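Local coordinates for heme-binding protein A / AI-2 binding protein A (Helicobacter pylori SS1, PDB 6OFQ) that binds short peptides such as Ser-Thr-Ser-Ala in the periplasm and probably hands them to an ABC transporter for uptake, at residues Arg37-Ser42 / Glu53-Ala57; Glu223-Lys229 / Asp241-Thr247. The contacts are given in a common frame with arbitrary orientation. Residues are numbered along the deposited sequence.

Contact 1. Residues Arg37-Ser42 / Glu53-Ala57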
loop_
_atom_site.group_PDB
_atom_site.type_symbol
_atom_site.label_atom_id
_atom_site.label_comp_id
_atom_site.label_asym_id
_atom_site.label_seq_id
_atom_site.Cartn_x
_atom_site.Cartn_y
_atom_site.Cartn_z
ATOM N N ARG A 37 -0.532 14.848 6.305
ATOM C CA ARG A 37 -0.582 14.129 5.059
ATOM C C ARG A 37 -1.675 14.682 4.184
ATOM O O ARG A 37 -2.491 15.512 4.590
ATOM C CB ARG A 37 -0.702 12.637 5.327
ATOM C CG ARG A 37 -1.802 12.211 6.283
ATOM C CD ARG A 37 -3.200 12.283 5.699
ATOM N NE ARG A 37 -4.262 11.753 6.565
ATOM C CZ ARG A 37 -4.520 10.478 6.838
ATOM N NH1 ARG A 37 -3.736 9.579 6.302
ATOM N NH2 ARG A 37 -5.439 10.130 7.688
ATOM N N GLY A 38 -1.695 14.307 2.927
ATOM C CA GLY A 38 -2.511 14.921 1.902
ATOM C C GLY A 38 -3.933 14.499 1.759
ATOM O O GLY A 38 -4.758 15.289 1.306
ATOM N N ALA A 39 -4.303 13.277 2.128
ATOM C CA ALA A 39 -5.664 12.721 1.978
ATOM C C ALA A 39 -5.947 11.820 3.160
ATOM O O ALA A 39 -5.103 11.044 3.613
ATOM C CB ALA A 39 -5.769 11.970 0.684
ATOM N N ASP A 40 -7.182 11.920 3.605
ATOM C CA ASP A 40 -7.642 11.128 4.753
ATOM C C ASP A 40 -7.719 9.635 4.415
ATOM O O ASP A 40 -7.788 9.245 3.285
ATOM C CB ASP A 40 -9.018 11.638 5.165
ATOM C CG ASP A 40 -9.461 11.224 6.553
ATOM O OD1 ASP A 40 -8.648 10.728 7.363
ATOM O OD2 ASP A 40 -10.692 11.411 6.784
ATOM N N GLY A 41 -7.704 8.853 5.487
ATOM C CA GLY A 41 -8.084 7.439 5.355
ATOM C C GLY A 41 -9.536 7.280 4.934
ATOM O O GLY A 41 -10.364 8.202 5.061
ATOM N N SER A 42 -9.855 6.074 4.466
ATOM C CA SER A 42 -11.169 5.737 3.958
ATOM C C SER A 42 -11.914 4.739 4.849
ATOM O O SER A 42 -13.121 4.539 4.648
ATOM C CB SER A 42 -11.050 5.192 2.521
ATOM O OG SER A 42 -10.691 6.229 1.608
ATOM N N GLU A 53 -2.780 5.884 2.892
ATOM C CA GLU A 53 -3.370 6.869 3.785
ATOM C C GLU A 53 -4.262 6.271 4.844
ATOM O O GLU A 53 -4.215 6.645 6.018
ATOM C CB GLU A 53 -4.087 7.974 2.988
ATOM C CG GLU A 53 -3.226 8.865 2.092
ATOM C CD GLU A 53 -2.295 9.819 2.799
ATOM O OE1 GLU A 53 -1.967 9.677 3.976
ATOM O OE2 GLU A 53 -1.893 10.820 2.134
ATOM N N SER A 54 -5.089 5.309 4.465
ATOM C CA SER A 54 -5.896 4.586 5.440
ATOM C C SER A 54 -5.019 3.853 6.473
ATOM O O SER A 54 -5.348 3.825 7.667
ATOM C CB SER A 54 -6.812 3.574 4.799
ATOM O OG SER A 54 -7.762 4.170 3.890
ATOM N N TYR A 55 -3.936 3.248 5.984
ATOM C CA TYR A 55 -3.094 2.479 6.894
ATOM C C TYR A 55 -2.281 3.290 7.857
ATOM O O TYR A 55 -1.771 2.681 8.812
ATOM C CB TYR A 55 -2.233 1.464 6.107
ATOM C CG TYR A 55 -3.023 0.429 5.342
ATOM C CD1 TYR A 55 -4.308 0.026 5.668
ATOM C CD2 TYR A 55 -2.417 -0.255 4.256
ATOM C CE1 TYR A 55 -4.941 -0.944 4.934
ATOM C CE2 TYR A 55 -3.024 -1.257 3.568
ATOM C CZ TYR A 55 -4.315 -1.599 3.886
ATOM O OH TYR A 55 -4.934 -2.655 3.229
ATOM N N VAL A 56 -2.158 4.604 7.618
ATOM C CA VAL A 56 -1.527 5.419 8.645
ATOM C C VAL A 56 -2.182 5.204 10.008
ATOM O O VAL A 56 -1.475 4.938 10.996
ATOM C CB VAL A 56 -1.570 6.913 8.254
ATOM C CG1 VAL A 56 -1.020 7.755 9.413
ATOM C CG2 VAL A 56 -0.816 7.192 6.960
ATOM N N ALA A 57 -3.495 5.287 10.075
ATOM C CA ALA A 57 -4.164 5.030 11.351
ATOM C C ALA A 57 -4.234 3.548 11.742
ATOM O O ALA A 57 -3.820 3.179 12.852
ATOM C CB ALA A 57 -5.563 5.630 11.390
HETATM O O HOH W 1 -5.616 7.233 8.210
HETATM O O HOH W 2 0.375 12.351 2.083
#

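Contact 2. Residues Glu223-Lys229 / Asp241-Thr247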
loop_
_atom_site.group_PDB
_atom_site.type_symbol
_atom_site.label_atom_id
_atom_site.label_comp_id
_atom_site.label_asym_id
_atom_site.label_seq_id
_atom_site.Cartn_x
_atom_site.Cartn_y
_atom_site.Cartn_z
ATOM N N GLU A 223 -10.180 15.880 8.171
ATOM C CA GLU A 223 -9.578 16.840 9.074
ATOM C C GLU A 223 -8.480 16.231 9.948
ATOM O O GLU A 223 -7.299 16.533 9.795
ATOM C CB GLU A 223 -10.683 17.492 9.906
ATOM C CG GLU A 223 -10.339 18.543 10.947
ATOM C CD GLU A 223 -11.518 18.662 11.927
ATOM O OE1 GLU A 223 -11.265 18.466 13.151
ATOM O OE2 GLU A 223 -12.667 18.881 11.419
ATOM N N LYS A 224 -8.857 15.361 10.879
ATOM C CA LYS A 224 -7.853 14.758 11.752
ATOM C C LYS A 224 -8.358 13.470 12.377
ATOM O O LYS A 224 -9.570 13.260 12.558
ATOM C CB LYS A 224 -7.413 15.697 12.889
ATOM C CG LYS A 224 -8.500 16.031 13.901
ATOM C CD LYS A 224 -8.117 17.070 14.937
ATOM C CE LYS A 224 -9.213 17.305 15.953
ATOM N NZ LYS A 224 -8.691 18.402 16.818
ATOM N N ILE A 225 -7.388 12.586 12.688
ATOM C CA ILE A 225 -7.572 11.417 13.546
ATOM C C ILE A 225 -6.671 11.599 14.755
ATOM O O ILE A 225 -5.481 12.010 14.629
ATOM C CB ILE A 225 -7.144 10.171 12.752
ATOM C CG1 ILE A 225 -8.158 9.955 11.624
ATOM C CG2 ILE A 225 -7.014 8.970 13.680
ATOM C CD1 ILE A 225 -7.552 9.170 10.469
ATOM N N ILE A 226 -7.193 11.247 15.936
ATOM C CA ILE A 226 -6.413 11.274 17.156
ATOM C C ILE A 226 -6.230 9.860 17.664
ATOM O O ILE A 226 -7.222 9.116 17.793
ATOM C CB ILE A 226 -7.059 12.155 18.270
ATOM C CG1 ILE A 226 -7.111 13.614 17.813
ATOM C CG2 ILE A 226 -6.308 12.012 19.582
ATOM C CD1 ILE A 226 -7.836 14.543 18.762
ATOM N N LEU A 227 -4.972 9.489 17.871
ATOM C CA LEU A 227 -4.545 8.216 18.451
ATOM C C LEU A 227 -3.953 8.496 19.820
ATOM O O LEU A 227 -3.152 9.433 19.962
ATOM C CB LEU A 227 -3.468 7.525 17.593
ATOM C CG LEU A 227 -3.906 7.339 16.148
ATOM C CD1 LEU A 227 -2.722 6.800 15.319
ATOM C CD2 LEU A 227 -5.139 6.464 15.980
ATOM N N LEU A 228 -4.247 7.646 20.797
ATOM C CA LEU A 228 -3.636 7.739 22.107
ATOM C C LEU A 228 -2.784 6.522 22.416
ATOM O O LEU A 228 -3.156 5.399 21.990
ATOM C CB LEU A 228 -4.775 7.908 23.124
ATOM C CG LEU A 228 -5.667 9.138 22.989
ATOM C CD1 LEU A 228 -6.877 9.116 23.898
ATOM C CD2 LEU A 228 -4.769 10.361 23.224
ATOM N N LYS A 229 -1.737 6.679 23.215
ATOM C CA LYS A 229 -0.979 5.537 23.624
ATOM C C LYS A 229 -1.816 4.467 24.262
ATOM O O LYS A 229 -2.620 4.732 25.136
ATOM C CB LYS A 229 0.172 5.975 24.522
ATOM C CG LYS A 229 1.032 4.886 25.148
ATOM C CD LYS A 229 2.188 5.527 25.881
ATOM C CE LYS A 229 2.972 4.511 26.646
ATOM N NZ LYS A 229 4.268 5.013 27.179
ATOM N N ASP A 241 2.658 9.954 23.810
ATOM C CA ASP A 241 1.367 9.848 24.448
ATOM C C ASP A 241 0.210 9.929 23.454
ATOM O O ASP A 241 -0.866 9.427 23.725
ATOM C CB ASP A 241 1.158 11.015 25.460
ATOM C CG ASP A 241 2.185 10.986 26.563
ATOM O OD1 ASP A 241 2.407 9.888 27.103
ATOM O OD2 ASP A 241 2.926 11.998 26.733
ATOM N N LYS A 242 0.410 10.675 22.389
ATOM C CA LYS A 242 -0.660 11.010 21.479
ATOM C C LYS A 242 -0.082 11.253 20.081
ATOM O O LYS A 242 0.978 11.830 19.941
ATOM C CB LYS A 242 -1.405 12.250 22.029
ATOM C CG LYS A 242 -2.490 12.841 21.179
ATOM C CD LYS A 242 -3.177 13.895 22.079
ATOM C CE LYS A 242 -3.939 14.937 21.320
ATOM N NZ LYS A 242 -4.547 15.859 22.341
ATOM N N VAL A 243 -0.839 10.887 19.050
ATOM C CA VAL A 243 -0.545 11.256 17.699
ATOM C C VAL A 243 -1.798 11.875 17.078
ATOM O O VAL A 243 -2.867 11.277 17.106
ATOM C CB VAL A 243 -0.078 10.064 16.831
ATOM C CG1 VAL A 243 0.230 10.529 15.408
ATOM C CG2 VAL A 243 1.103 9.350 17.475
ATOM N N VAL A 244 -1.630 13.063 16.522
ATOM C CA VAL A 244 -2.669 13.723 15.744
ATOM C C VAL A 244 -2.264 13.542 14.285
ATOM O O VAL A 244 -1.229 14.048 13.856
ATOM C CB VAL A 244 -2.850 15.186 16.146
ATOM C CG1 VAL A 244 -4.027 15.773 15.417
ATOM C CG2 VAL A 244 -3.061 15.364 17.622
ATOM N N VAL A 245 -3.130 12.886 13.522
ATOM C CA VAL A 245 -2.903 12.658 12.104
ATOM C C VAL A 245 -3.814 13.639 11.372
ATOM O O VAL A 245 -5.033 13.415 11.322
ATOM C CB VAL A 245 -3.204 11.198 11.700
ATOM C CG1 VAL A 245 -2.998 10.989 10.194
ATOM C CG2 VAL A 245 -2.333 10.247 12.493
ATOM N N ARG A 246 -3.203 14.707 10.843
ATOM C CA ARG A 246 -3.945 15.742 10.156
ATOM C C ARG A 246 -3.939 15.530 8.656
ATOM O O ARG A 246 -2.962 15.108 8.031
ATOM C CB ARG A 246 -3.312 17.101 10.450
ATOM C CG ARG A 246 -3.489 17.533 11.909
ATOM C CD ARG A 246 -3.196 19.000 12.238
ATOM N NE ARG A 246 -4.007 19.853 11.385
ATOM C CZ ARG A 246 -3.744 21.135 11.112
ATOM N NH1 ARG A 246 -2.733 21.729 11.689
ATOM N NH2 ARG A 246 -4.519 21.797 10.234
ATOM N N THR A 247 -5.068 15.890 8.056
ATOM C CA THR A 247 -5.203 16.016 6.611
ATOM C C THR A 247 -5.120 17.462 6.175
ATOM O O THR A 247 -5.975 18.237 6.565
ATOM C CB THR A 247 -6.488 15.362 6.099
ATOM O OG1 THR A 247 -6.532 13.951 6.444
ATOM C CG2 THR A 247 -6.608 15.461 4.583
HETATM O O HOH W 3 -6.343 19.064 10.346
HETATM O O HOH W 4 4.558 8.086 26.997
#

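Contact 1. Residues Arg37-Ser42 / Glu53-Ala57
Residues 37-42 leave strand 32-37 as an irregular loop that turns at Gly38 and runs past the first turn of helix 52-61. The backbones touch where Gly41 CA lies 3.6 Å from Ser54 CA, an approach eased by the missing side chain of Gly41. There Ser42 N donates to Ser54 OG (2.9 Å), pinning the loop; this hydroxyl is also hydrogen-bonded to Asp51. Arg37, at the strand end, points its CB toward the helix, and its NH1 forms a salt bridge with Glu53 OE1 (2.9 Å) and a hydrogen bond to Glu53 O (3.0 Å). Its NH2 pairs with Asp40 OD1 (3.3 Å), so one guanidinium joins both acids, while Asp40 OD2 accepts hydrogen bonds from Asp222 N and Trp219 NE1. Glu53 OE2 takes a weak bond from Ala39 N (3.4 Å), and a water links it to Gly38 N. This is a partly buried salt-bridge network at a strand-loop-helix junction, fixing helix 52-61 against the mixed sheet of this type II periplasmic binding protein.

Contact 2. Residues Glu223-Lys229 / Asp241-Thr247
Glu223 opens the pairing: its O accepts a hydrogen bond from Thr247 N (2.9 Å) and another from a water that also binds Arg246 NE; Arg246 NH1 makes a salt bridge with Glu262. Lys224 and Arg246 form a non-hydrogen-bonded pair, CA atoms 4.3 Å apart, and Lys224 CA approaches Val245 O to 3.2 Å in a CA-H...O contact. Ile225 and Val245 exchange two hydrogen bonds, Ile225 N to Val245 O (2.8 Å) and Val245 N to Ile225 O (2.7 Å). Ile226 packs beside Val244 (CG1 to CG2, 4.4 Å) on the face shared with Lys224 and Leu228. Leu227 and Val243 form the next hydrogen-bonded pair, Leu227 N to Val243 O and Val243 N to Leu227 O, each 2.9 Å. Leu228 rests its CD2 on Lys242, 3.9 Å from CG. Lys229 N donates to Asp241 O (2.9 Å), and a water bridges Lys229 NZ to Asp241 OD1; NZ also binds Ala238 O, and Asp241 OD2 binds Gly31 N. The strands run antiparallel at 169°, axes 4.6 Å apart at closest approach. Strand 214-220 pairs with 224-229 through backbone bonds of Ile226 and Leu228, with a classic beta bulge where Glu223 and Lys224 both face Asn220; strand 32-37 flanks 242-247 in parallel. Helix 52-61 packs on Leu227 and Val245, while Ile225 lies against Asp40 and Met44 of the loop after strand 32-37.

In the fold
The two contacts adjoin, their centres about 11 Å apart, and belong to one layered unit: contact 2 supplies two strands of the mixed sheet, and contact 1 ties the end of the neighbouring strand 32-37 to the helix packed on that sheet. Arg37 serves both, its N probably bonded to Arg246 O (3.0 Å) and its NE to Thr247 OG1 (3.2 Å). Both are partly buried, but contact 1 is nearer the middle of the chain, about 11 Å from its centre against about 20 Å for contact 2. Charged groups dominate the former; regular backbone bonds and aliphatic packing dominate the latter, which buries 597 Å² compared with 298 Å².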